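Local coordinates for protein ecdysteroid-phosphate phosphatase (Bombyx mori, PDB 3C7T) that hydrolyses ecdysteroid phosphates such as ecdysone 22-phosphate to release active ecdysteroids, and also acts as a protein tyrosine phosphatase, at residues R35-L40 / S253-W258; E14-D17 / P22-P25; T58-L63 / V94-G99; K43-A48 / G52-D57; Y33-K36 / P41-L44. All coordinates share one frame; numbering follows the deposited sequence.

Interaction 1 (R35-L40 / S253-W258); sequences RKDLNL and SGRFDW
With CG trans to the backbone N in both residues (chi1 -158° for Arg-255) and the arginine chain stretched out as far as NE, the side chains of Asp-37 and Arg-255 run antiparallel, so that the NE/NH2 edge of the guanidinium faces OD1 of Asp-37 and the Lys-36 carbonyl. NE of Arg-255 gives its hydrogen to OD1 of Asp-37 at 2.9 Å, a salt bridge whose N-H...O angle of 137° marks it as bent; the oxygen is approached on its anti side, somewhat out of the carboxylate plane. The neighbouring bond is straighter: NH2 of Arg-255 reaches the backbone O of Lys-36 at 2.9 Å, with an angle of 157°. Both acceptors lie close to the guanidinium plane, so two successive residues of one loop fix its rotation. The second carboxylate oxygen has other work. OD2 of Asp-37 accepts the backbone N of Asn-39 at 3.0 Å, forming an Asx turn superposed on the type I beta turn from Asp-37 to Leu-40, and it also receives Tyr-20 OH and the backbone N of Ile-249 of the second subunit. The contact ties the loop after strand 32-33 to the C-terminal tail of this histidine phosphatase domain, far from the catalytic site and at the dimer interface. Because NE and NH2 bind acceptors of different kinds, one charged and one a neutral carbonyl, the tail is held by charge and by directional bonding together, with the donors around Asp-37 likely to stabilise its negative charge.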
# COMPACT_ATOMS: atom_id res chain seq x y z
N ARG A 35 -6.09 13.31 11.46
CA ARG A 35 -5.99 12.45 10.28
C ARG A 35 -7.36 12.42 9.57
O ARG A 35 -8.38 12.00 10.17
CB ARG A 35 -5.57 11.03 10.66
CG ARG A 35 -5.30 10.13 9.44
CD ARG A 35 -5.07 8.70 9.87
NE ARG A 35 -6.26 8.09 10.48
CZ ARG A 35 -6.50 6.78 10.51
NH1 ARG A 35 -5.68 5.91 9.91
NH2 ARG A 35 -7.60 6.33 11.11
N LYS A 36 -7.41 12.85 8.32
CA LYS A 36 -8.67 12.87 7.60
C LYS A 36 -8.77 11.85 6.45
O LYS A 36 -9.75 11.86 5.70
CB LYS A 36 -8.96 14.29 7.11
CG LYS A 36 -9.13 15.22 8.32
CD LYS A 36 -10.08 16.33 8.07
CE LYS A 36 -10.18 17.17 9.32
NZ LYS A 36 -10.44 18.58 8.90
N ASP A 37 -7.75 11.00 6.33
CA ASP A 37 -7.72 9.98 5.28
C ASP A 37 -6.90 8.82 5.80
O ASP A 37 -5.92 9.04 6.51
CB ASP A 37 -7.06 10.55 4.01
CG ASP A 37 -7.25 9.63 2.79
OD1 ASP A 37 -8.32 9.70 2.15
OD2 ASP A 37 -6.32 8.86 2.46
N LEU A 38 -7.27 7.59 5.42
CA LEU A 38 -6.53 6.42 5.93
C LEU A 38 -5.11 6.33 5.43
O LEU A 38 -4.28 5.70 6.07
CB LEU A 38 -7.25 5.10 5.64
CG LEU A 38 -8.63 4.95 6.25
CD1 LEU A 38 -9.18 3.63 5.72
CD2 LEU A 38 -8.52 4.95 7.78
N ASN A 39 -4.83 6.94 4.28
CA ASN A 39 -3.49 6.92 3.74
C ASN A 39 -2.63 8.11 4.24
O ASN A 39 -1.47 8.27 3.85
CB ASN A 39 -3.57 6.85 2.19
CG ASN A 39 -2.26 6.47 1.54
OD1 ASN A 39 -1.48 5.69 2.09
ND2 ASN A 39 -2.02 7.02 0.34
N LEU A 40 -3.18 8.92 5.15
CA LEU A 40 -2.37 9.97 5.80
C LEU A 40 -1.67 9.45 7.07
O LEU A 40 -2.12 8.47 7.69
CB LEU A 40 -3.23 11.21 6.14
CG LEU A 40 -3.64 12.10 4.97
CD1 LEU A 40 -4.73 13.05 5.38
CD2 LEU A 40 -2.44 12.87 4.42
N SER A 253 -6.21 4.38 -6.22
CA SER A 253 -7.53 4.16 -5.69
C SER A 253 -8.00 5.49 -5.14
O SER A 253 -7.30 6.11 -4.30
CB SER A 253 -7.52 3.07 -4.59
OG SER A 253 -8.88 2.78 -4.19
N GLY A 254 -9.17 5.91 -5.61
CA GLY A 254 -9.73 7.18 -5.23
C GLY A 254 -10.44 7.15 -3.90
O GLY A 254 -10.55 6.11 -3.23
N ARG A 255 -10.93 8.33 -3.51
CA ARG A 255 -11.50 8.53 -2.19
C ARG A 255 -13.03 8.39 -2.25
O ARG A 255 -13.69 9.06 -3.04
CB ARG A 255 -11.06 9.92 -1.70
CG ARG A 255 -11.10 10.13 -0.23
CD ARG A 255 -10.24 11.37 0.15
NE ARG A 255 -10.35 11.71 1.57
CZ ARG A 255 -11.25 12.55 2.08
NH1 ARG A 255 -12.13 13.15 1.29
NH2 ARG A 255 -11.27 12.80 3.38
N PHE A 256 -13.59 7.50 -1.43
CA PHE A 256 -15.02 7.24 -1.43
C PHE A 256 -15.77 8.32 -0.64
O PHE A 256 -15.29 8.77 0.41
CB PHE A 256 -15.31 5.87 -0.80
CG PHE A 256 -16.77 5.53 -0.74
CD1 PHE A 256 -17.52 5.52 -1.91
CD2 PHE A 256 -17.37 5.18 0.45
CE1 PHE A 256 -18.84 5.20 -1.88
CE2 PHE A 256 -18.70 4.83 0.49
CZ PHE A 256 -19.45 4.86 -0.67
N ASP A 257 -16.96 8.71 -1.12
CA ASP A 257 -17.82 9.67 -0.40
C ASP A 257 -19.13 8.96 -0.03
O ASP A 257 -19.98 8.72 -0.89
CB ASP A 257 -18.08 10.91 -1.26
CG ASP A 257 -19.00 11.95 -0.57
OD1 ASP A 257 -19.45 11.75 0.59
OD2 ASP A 257 -19.28 13.01 -1.21
N TRP A 258 -19.26 8.58 1.24
CA TRP A 258 -20.38 7.73 1.67
C TRP A 258 -21.75 8.33 1.36
O TRP A 258 -22.76 7.60 1.26
CB TRP A 258 -20.28 7.41 3.16
CG TRP A 258 -20.43 8.61 4.06
CD1 TRP A 258 -19.43 9.40 4.54
CD2 TRP A 258 -21.66 9.14 4.60
NE1 TRP A 258 -19.95 10.40 5.32
CE2 TRP A 258 -21.31 10.26 5.38
CE3 TRP A 258 -23.01 8.78 4.49
CZ2 TRP A 258 -22.28 11.04 6.06
CZ3 TRP A 258 -23.99 9.56 5.18
CH2 TRP A 258 -23.60 10.67 5.95

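Interaction 2 (E14-D17 / P22-P25); sequences ERVD and PWVP. With WO4 (tungstate(VI)ion), chain E.
Apolar packing carries the contact between the two short helices, with CG1 of Val-16 set over the indole of Trp-23. This methyl makes a CH-pi contact, 3.4 Å from CG1 of Val-16 to the centroid of the five-membered ring of Trp-23 and only 8° off the ring normal. The valine stands roughly perpendicular to the tryptophan side chain. CG2 of Val-24 covers the opposite face of the indole, leaving the ring sandwiched between two valine methyls. At Trp-23, chi1 of 72° places CG between the backbone N and the carbonyl carbon, turning the ring back toward helix 16-19. More loosely, CA of Asp-17 approaches NE1 of Trp-23 at 4.3 Å.

In the histidine phosphatase fold segment 14-17 follows strand 5-11, which ends at Arg-11, a probable active-site residue, with the phosphohistidine residue His-12 just beyond it. Charged bonding involves the residues flanking Val-16. Arg-15 grips Asp-17 side-on: NE meets OD1 at 2.9 Å and NH2 meets OD2 at 2.9 Å, each oxygen using its syn lone pair. NH1 of Arg-15 donates to O3 of the bound tungstate at 2.7 Å (154°), which Arg-11, Arg-92, His-192, Ala-193 and Lys-224 also bind.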
# COMPACT_ATOMS: atom_id res chain seq x y z
N GLU A 14 5.88 6.92 -1.77
CA GLU A 14 4.78 7.84 -2.13
C GLU A 14 4.69 9.04 -1.20
O GLU A 14 4.69 8.89 0.02
CB GLU A 14 3.44 7.08 -2.09
CG GLU A 14 2.22 7.93 -2.44
CD GLU A 14 0.92 7.15 -2.43
OE1 GLU A 14 0.39 6.85 -1.33
OE2 GLU A 14 0.41 6.87 -3.54
N ARG A 15 4.62 10.25 -1.79
CA ARG A 15 4.60 11.50 -1.01
C ARG A 15 3.19 11.97 -0.68
O ARG A 15 2.30 11.96 -1.56
CB ARG A 15 5.28 12.61 -1.84
CG ARG A 15 6.79 12.46 -1.92
CD ARG A 15 7.35 13.36 -2.99
NE ARG A 15 7.17 14.80 -2.74
CZ ARG A 15 7.89 15.75 -3.34
NH1 ARG A 15 8.83 15.43 -4.22
NH2 ARG A 15 7.68 17.05 -3.06
N VAL A 16 2.98 12.48 0.54
CA VAL A 16 1.67 13.05 0.87
C VAL A 16 1.33 14.21 -0.09
O VAL A 16 0.23 14.29 -0.62
CB VAL A 16 1.61 13.58 2.34
CG1 VAL A 16 0.31 14.37 2.56
CG2 VAL A 16 1.70 12.40 3.33
N ASP A 17 2.27 15.13 -0.29
CA ASP A 17 1.98 16.37 -1.07
C ASP A 17 1.64 16.11 -2.55
O ASP A 17 0.95 16.92 -3.18
CB ASP A 17 3.10 17.42 -0.89
CG ASP A 17 4.43 17.00 -1.49
OD1 ASP A 17 4.63 15.84 -1.90
OD2 ASP A 17 5.36 17.86 -1.53
N PRO A 22 -4.50 20.49 -0.78
CA PRO A 22 -4.08 21.34 0.35
C PRO A 22 -4.21 20.63 1.70
O PRO A 22 -5.02 21.01 2.55
CB PRO A 22 -5.01 22.56 0.23
CG PRO A 22 -6.23 22.03 -0.41
CD PRO A 22 -5.82 20.88 -1.31
N TRP A 23 -3.42 19.58 1.91
CA TRP A 23 -3.65 18.68 3.05
C TRP A 23 -3.38 19.33 4.41
O TRP A 23 -4.08 19.02 5.38
CB TRP A 23 -2.87 17.34 2.89
CG TRP A 23 -1.43 17.49 3.06
CD1 TRP A 23 -0.52 17.95 2.14
CD2 TRP A 23 -0.68 17.18 4.25
NE1 TRP A 23 0.74 17.97 2.69
CE2 TRP A 23 0.68 17.49 3.97
CE3 TRP A 23 -1.01 16.66 5.52
CZ2 TRP A 23 1.71 17.31 4.93
CZ3 TRP A 23 0.03 16.47 6.47
CH2 TRP A 23 1.37 16.78 6.16
N VAL A 24 -2.43 20.27 4.47
CA VAL A 24 -2.09 20.92 5.74
C VAL A 24 -3.25 21.80 6.25
O VAL A 24 -3.75 21.53 7.35
CB VAL A 24 -0.71 21.64 5.68
CG1 VAL A 24 -0.49 22.50 6.94
CG2 VAL A 24 0.41 20.62 5.50
N PRO A 25 -3.74 22.77 5.45
CA PRO A 25 -4.88 23.52 5.96
C PRO A 25 -6.13 22.68 6.12
O PRO A 25 -6.97 22.98 6.98
CB PRO A 25 -5.10 24.64 4.91
CG PRO A 25 -4.45 24.20 3.71
CD PRO A 25 -3.31 23.27 4.13
W WO4 E . 11.46 13.08 -5.51
O1 WO4 E . 12.39 11.60 -6.33
O2 WO4 E . 11.90 14.47 -6.86
O3 WO4 E . 9.47 13.15 -5.51
O4 WO4 E . 12.24 13.83 -3.87

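Interaction 3 (T58-L63 / V94-G99); sequences TPLTRL and VETAQG
Leu-60 lies alongside Glu-95, running the other way, and its CD1 comes within 3.7 Å of CB of Glu-95. The same methyl reaches OG1 of Thr-96 at 3.5 Å, the leucine standing nearly perpendicular to the threonine. Beyond the aliphatic overlap the Glu-95 chain is extended past CG (chi2 -175°), which carries its carboxylate across to the backbone ahead of helix 62-77. There OE1 of Glu-95 accepts the N-H of Leu-60 at 2.7 Å in a nearly straight bond (168°), met almost along the C-O axis, and also lies against CA of Pro-59. A water lies 2.7 Å from O of Leu-60 and can donate to it, or weakly to OE2 of Glu-95, though not to every acceptor in reach. In this histidine phosphatase domain the contact joins helix 91-104 to the loop leading into helix 62-77, whose N-cap is Thr-61. Replacing Glu-95 by alanine removes the carboxylate and most of the arm, and the buried N-H of Leu-60 would probably lose its acceptor. Thr-96 faces the active site: its OG1 is bonded to O of Arg-92 and N of Gly-13, and its side chain is about 3 Å, nearest atoms, from that of the phosphohistidine residue His-12.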
# COMPACT_ATOMS: atom_id res chain seq x y z
N THR A 58 7.32 17.35 2.93
CA THR A 58 6.22 16.36 3.03
C THR A 58 6.59 15.03 3.72
O THR A 58 7.70 14.52 3.55
CB THR A 58 5.66 16.07 1.62
OG1 THR A 58 4.43 15.35 1.74
CG2 THR A 58 6.69 15.31 0.78
N PRO A 59 5.66 14.46 4.52
CA PRO A 59 5.80 13.07 5.00
C PRO A 59 5.53 12.10 3.85
O PRO A 59 4.98 12.49 2.82
CB PRO A 59 4.64 12.94 5.99
CG PRO A 59 4.19 14.33 6.31
CD PRO A 59 4.46 15.12 5.07
N LEU A 60 5.90 10.83 4.04
CA LEU A 60 5.33 9.75 3.21
C LEU A 60 3.89 9.49 3.61
O LEU A 60 3.52 9.68 4.76
CB LEU A 60 6.08 8.44 3.43
CG LEU A 60 7.57 8.33 3.12
CD1 LEU A 60 8.02 6.91 3.46
CD2 LEU A 60 7.81 8.65 1.62
N THR A 61 3.10 8.98 2.65
CA THR A 61 1.78 8.42 2.93
C THR A 61 1.99 7.08 3.64
O THR A 61 3.13 6.58 3.70
CB THR A 61 1.04 8.14 1.62
OG1 THR A 61 1.82 7.26 0.82
CG2 THR A 61 0.81 9.47 0.86
N ARG A 62 0.90 6.50 4.16
CA ARG A 62 0.94 5.12 4.68
C ARG A 62 1.46 4.17 3.62
O ARG A 62 2.30 3.30 3.92
CB ARG A 62 -0.44 4.68 5.22
CG ARG A 62 -0.94 5.43 6.48
CD ARG A 62 -0.05 5.23 7.71
NE ARG A 62 0.06 3.82 8.09
CZ ARG A 62 -0.80 3.17 8.88
NH1 ARG A 62 -1.87 3.78 9.35
NH2 ARG A 62 -0.60 1.88 9.16
N LEU A 63 1.00 4.33 2.38
CA LEU A 63 1.44 3.48 1.29
C LEU A 63 2.94 3.67 1.08
O LEU A 63 3.65 2.72 0.79
CB LEU A 63 0.70 3.83 0.00
CG LEU A 63 1.13 3.04 -1.23
CD1 LEU A 63 1.27 1.53 -0.93
CD2 LEU A 63 0.18 3.31 -2.38
N VAL A 94 14.24 10.08 4.82
CA VAL A 94 14.49 9.48 6.14
C VAL A 94 13.38 8.49 6.53
O VAL A 94 13.65 7.40 7.05
CB VAL A 94 14.67 10.55 7.24
CG1 VAL A 94 15.07 9.87 8.55
CG2 VAL A 94 15.77 11.56 6.82
N GLU A 95 12.13 8.82 6.23
CA GLU A 95 11.06 7.87 6.49
C GLU A 95 11.15 6.65 5.61
O GLU A 95 10.86 5.55 6.07
CB GLU A 95 9.68 8.52 6.37
CG GLU A 95 9.42 9.59 7.44
CD GLU A 95 7.98 10.14 7.35
OE1 GLU A 95 7.51 10.42 6.22
OE2 GLU A 95 7.33 10.31 8.40
N THR A 96 11.58 6.81 4.36
CA THR A 96 11.77 5.64 3.49
C THR A 96 12.85 4.74 4.10
O THR A 96 12.72 3.51 4.11
CB THR A 96 12.10 6.05 2.08
OG1 THR A 96 11.03 6.89 1.60
CG2 THR A 96 12.25 4.79 1.14
N ALA A 97 13.90 5.37 4.62
CA ALA A 97 15.00 4.62 5.22
C ALA A 97 14.49 3.79 6.40
O ALA A 97 14.87 2.62 6.55
CB ALA A 97 16.12 5.59 5.65
N GLN A 98 13.66 4.40 7.25
CA GLN A 98 13.11 3.66 8.37
C GLN A 98 12.19 2.52 7.92
O GLN A 98 12.31 1.41 8.44
CB GLN A 98 12.38 4.57 9.36
CG GLN A 98 11.98 3.84 10.66
CD GLN A 98 13.18 3.29 11.40
OE1 GLN A 98 14.15 4.01 11.64
NE2 GLN A 98 13.13 2.01 11.75
N GLY A 99 11.28 2.78 6.97
CA GLY A 99 10.42 1.70 6.44
C GLY A 99 11.26 0.58 5.87
O GLY A 99 11.01 -0.60 6.13
O HOH W 1 4.71 9.56 7.14

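Interaction 4 (K43-A48 / G52-D57); sequences KLAHRA and GGYVKD
Leu-44 starts the packing of a loop onto helix 50-56 of the histidine phosphatase domain, its CB lying 3.8 Å from CE2 of Tyr-54 and its CD1 over one face of the tyrosine ring. At Ala-45 the interaction turns polar: its carbonyl O accepts the hydroxyl of Tyr-54 at 2.6 Å, lying at the ring edge, with the donor tilted 19° from the carbonyl plane. Arg-47 then covers the ring face opposite the leucine. Chi1 of 63° with an extended chi2 brings CD over the ring centre, 3.5 Å from the Tyr-54 centroid (CH-pi), and the bend at chi3 then turns the guanidinium toward Asp-57, with CZ 4.8 Å from that centroid in a cation-pi contact. The guanidinium is turned almost upright to the ring, 82° between planes, and one of its faces lies against O of Gly-53. A beta carbon at Gly-53 would clash with NE of Arg-47. A leucine at Arg-47 would probably leave Asp-57, and Asp-131 with which NH2 also pairs, without their cationic mate. Asp-57, just past the helix, has OD1 bonded to N of Leu-91. Its OD2 is gripped end-on by both terminal nitrogens of Arg-47, NH2 at 3.0 Å and NH1 at 3.2 Å.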
# COMPACT_ATOMS: atom_id res chain seq x y z
N LYS A 43 -0.17 10.36 12.99
CA LYS A 43 0.14 11.57 13.76
C LYS A 43 1.36 12.19 13.12
O LYS A 43 2.08 11.52 12.38
CB LYS A 43 0.43 11.21 15.23
CG LYS A 43 1.75 10.47 15.44
CD LYS A 43 1.99 10.16 16.92
CE LYS A 43 2.54 11.38 17.66
NZ LYS A 43 2.72 11.14 19.14
N LEU A 44 1.59 13.46 13.41
CA LEU A 44 2.78 14.15 12.92
C LEU A 44 3.63 14.53 14.11
O LEU A 44 3.14 15.16 15.05
CB LEU A 44 2.39 15.39 12.13
CG LEU A 44 1.58 15.13 10.84
CD1 LEU A 44 1.14 16.43 10.21
CD2 LEU A 44 2.38 14.31 9.86
N ALA A 45 4.90 14.15 14.08
CA ALA A 45 5.83 14.49 15.15
C ALA A 45 6.05 15.98 15.20
O ALA A 45 5.98 16.67 14.18
CB ALA A 45 7.17 13.79 14.92
N HIS A 46 6.34 16.49 16.40
CA HIS A 46 6.68 17.88 16.53
C HIS A 46 7.93 18.21 15.70
O HIS A 46 8.89 17.43 15.64
CB HIS A 46 6.90 18.23 18.00
CG HIS A 46 7.53 19.58 18.20
ND1 HIS A 46 6.83 20.76 18.01
CD2 HIS A 46 8.79 19.93 18.55
CE1 HIS A 46 7.63 21.78 18.25
NE2 HIS A 46 8.83 21.31 18.58
N ARG A 47 7.91 19.38 15.06
CA ARG A 47 9.12 19.90 14.42
C ARG A 47 9.13 21.40 14.61
O ARG A 47 8.07 22.02 14.76
CB ARG A 47 9.15 19.54 12.93
CG ARG A 47 8.01 20.13 12.11
CD ARG A 47 8.06 19.60 10.67
NE ARG A 47 9.23 20.06 9.92
CZ ARG A 47 9.62 19.53 8.76
NH1 ARG A 47 8.95 18.51 8.25
NH2 ARG A 47 10.69 20.01 8.13
N ALA A 48 10.32 21.99 14.61
CA ALA A 48 10.46 23.42 14.89
C ALA A 48 9.63 24.28 13.95
O ALA A 48 9.09 25.30 14.38
CB ALA A 48 11.93 23.83 14.83
N GLY A 52 3.91 24.63 8.83
CA GLY A 52 4.58 25.24 7.69
C GLY A 52 5.75 24.37 7.24
O GLY A 52 6.03 24.25 6.04
N GLY A 53 6.43 23.75 8.20
CA GLY A 53 7.54 22.87 7.90
C GLY A 53 7.08 21.65 7.09
O GLY A 53 7.78 21.20 6.17
N TYR A 54 5.90 21.14 7.45
CA TYR A 54 5.32 19.98 6.73
C TYR A 54 4.82 20.33 5.34
O TYR A 54 4.82 19.45 4.46
CB TYR A 54 4.22 19.29 7.54
CG TYR A 54 4.77 18.44 8.67
CD1 TYR A 54 5.55 17.30 8.39
CD2 TYR A 54 4.52 18.75 10.02
CE1 TYR A 54 6.07 16.51 9.41
CE2 TYR A 54 5.03 17.95 11.06
CZ TYR A 54 5.80 16.84 10.74
OH TYR A 54 6.33 16.02 11.71
N VAL A 55 4.39 21.57 5.13
CA VAL A 55 4.10 22.04 3.76
C VAL A 55 5.37 21.95 2.90
O VAL A 55 5.34 21.42 1.79
CB VAL A 55 3.54 23.49 3.75
CG1 VAL A 55 3.38 23.99 2.33
CG2 VAL A 55 2.23 23.56 4.47
N LYS A 56 6.48 22.44 3.43
CA LYS A 56 7.77 22.45 2.71
C LYS A 56 8.48 21.10 2.61
O LYS A 56 9.33 20.90 1.73
CB LYS A 56 8.72 23.45 3.39
CG LYS A 56 8.26 24.90 3.30
CD LYS A 56 9.02 25.80 4.24
CE LYS A 56 8.71 27.24 3.91
NZ LYS A 56 8.53 28.08 5.13
N ASP A 57 8.14 20.19 3.52
CA ASP A 57 8.93 18.97 3.71
C ASP A 57 7.96 17.83 4.00
O ASP A 57 7.79 17.42 5.15
CB ASP A 57 9.97 19.19 4.84
CG ASP A 57 10.94 18.00 5.04
OD1 ASP A 57 11.28 17.30 4.03
OD2 ASP A 57 11.35 17.79 6.21

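Interaction 5 (Y33-K36 / P41-L44); sequences YVRK and PLKL
A surface contact, part polar and part apolar, is made where the chain at the end of strand 32-33 and just beyond it doubles back before helix 50-56: Tyr-33 and Arg-35 rest on Pro-41 to Leu-44. The hydroxyl of Tyr-33 donates to the carbonyl O of Pro-41 at 2.7 Å, in the carbonyl plane and on a lone pair, which fixes the outer end of the ring. Chi1 of 172° swings that ring across to the other segment, where CD1 of Leu-44 lies over one face, 3.8 Å from the Tyr-33 centroid and 23° off the normal. The leucine is set crosswise to the tyrosine, and N of Arg-35 stands over the opposite face toward the rim. Arg-35 and Leu-42 instead run alongside each other in the same direction, with CD2 of Leu-42 over a face of the guanidinium and 3.5 Å from NH1 of Arg-35. CG of Arg-35 also passes 3.5 Å from the Pro-41 carbonyl O. Both Arg-35 and Leu-42 pack on Met-77 of the second subunit. The pairing of Tyr-33 with Leu-44 and of Arg-35 with Leu-42 follows the antiparallel course of a hairpin-like loop, without backbone hydrogen bonds between its arms, at the edge of the homodimer interface.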
# COMPACT_ATOMS: atom_id res chain seq x y z
N TYR A 33 -3.13 18.62 14.25
CA TYR A 33 -3.31 17.69 13.11
C TYR A 33 -4.42 16.68 13.40
O TYR A 33 -4.41 16.05 14.46
CB TYR A 33 -2.01 16.96 12.82
CG TYR A 33 -2.14 15.85 11.79
CD1 TYR A 33 -2.37 16.16 10.44
CD2 TYR A 33 -2.03 14.50 12.16
CE1 TYR A 33 -2.50 15.15 9.48
CE2 TYR A 33 -2.14 13.48 11.21
CZ TYR A 33 -2.38 13.82 9.88
OH TYR A 33 -2.49 12.82 8.94
N VAL A 34 -5.36 16.54 12.47
CA VAL A 34 -6.39 15.49 12.54
C VAL A 34 -6.20 14.63 11.30
O VAL A 34 -6.17 15.16 10.20
CB VAL A 34 -7.82 16.08 12.52
CG1 VAL A 34 -8.86 14.96 12.38
CG2 VAL A 34 -8.09 16.99 13.76
N ARG A 35 -6.09 13.31 11.46
CA ARG A 35 -5.99 12.45 10.28
C ARG A 35 -7.36 12.42 9.57
O ARG A 35 -8.38 12.00 10.17
CB ARG A 35 -5.57 11.03 10.66
CG ARG A 35 -5.30 10.13 9.44
CD ARG A 35 -5.07 8.70 9.87
NE ARG A 35 -6.26 8.09 10.48
CZ ARG A 35 -6.50 6.78 10.51
NH1 ARG A 35 -5.68 5.91 9.91
NH2 ARG A 35 -7.60 6.33 11.11
N LYS A 36 -7.41 12.85 8.32
CA LYS A 36 -8.67 12.87 7.60
C LYS A 36 -8.77 11.85 6.45
O LYS A 36 -9.75 11.86 5.70
CB LYS A 36 -8.96 14.29 7.11
CG LYS A 36 -9.13 15.22 8.32
CD LYS A 36 -10.08 16.33 8.07
CE LYS A 36 -10.18 17.17 9.32
NZ LYS A 36 -10.44 18.58 8.90
N PRO A 41 -0.58 10.12 7.49
CA PRO A 41 0.07 9.71 8.76
C PRO A 41 -0.91 9.64 9.93
O PRO A 41 -1.85 10.42 9.99
CB PRO A 41 1.10 10.80 8.99
CG PRO A 41 1.39 11.35 7.60
CD PRO A 41 0.10 11.28 6.86
N LEU A 42 -0.70 8.69 10.84
CA LEU A 42 -1.53 8.59 12.04
C LEU A 42 -1.39 9.85 12.92
O LEU A 42 -2.37 10.32 13.52
CB LEU A 42 -1.12 7.35 12.84
CG LEU A 42 -1.50 6.00 12.23
CD1 LEU A 42 -0.86 4.86 13.02
CD2 LEU A 42 -3.00 5.86 12.20
N LYS A 43 -0.17 10.36 12.99
CA LYS A 43 0.14 11.57 13.76
C LYS A 43 1.36 12.19 13.12
O LYS A 43 2.08 11.52 12.38
CB LYS A 43 0.43 11.21 15.23
CG LYS A 43 1.75 10.47 15.44
CD LYS A 43 1.99 10.16 16.92
CE LYS A 43 2.54 11.38 17.66
NZ LYS A 43 2.72 11.14 19.14
N LEU A 44 1.59 13.46 13.41
CA LEU A 44 2.78 14.15 12.92
C LEU A 44 3.63 14.53 14.11
O LEU A 44 3.14 15.16 15.05
CB LEU A 44 2.39 15.39 12.13
CG LEU A 44 1.58 15.13 10.84
CD1 LEU A 44 1.14 16.43 10.21
CD2 LEU A 44 2.38 14.31 9.86

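Interactions 2, 3 and 4 are buried and lie closer to the tungstate site; interaction 5 is a surface contact and interaction 1 only partly buried. The buried ones combine CH-pi or apolar packing with charged or carboxylate-to-backbone bonds, whereas interaction 5 rests on a tyrosine hydroxyl bond and leucine packing. The loop between strand 32-33 and helix 50-56 recurs: interaction 1 ties it to the C-terminal tail by one salt bridge and one hydrogen bond to a backbone carbonyl, interaction 5 folds it on itself, and interaction 4 seats it on helix 50-56. Leu-44, shared by interactions 4 and 5, also packs on Trp-23 and Pro-59. Interactions 1, 3 and 5 border the second subunit, and so does Glu-14.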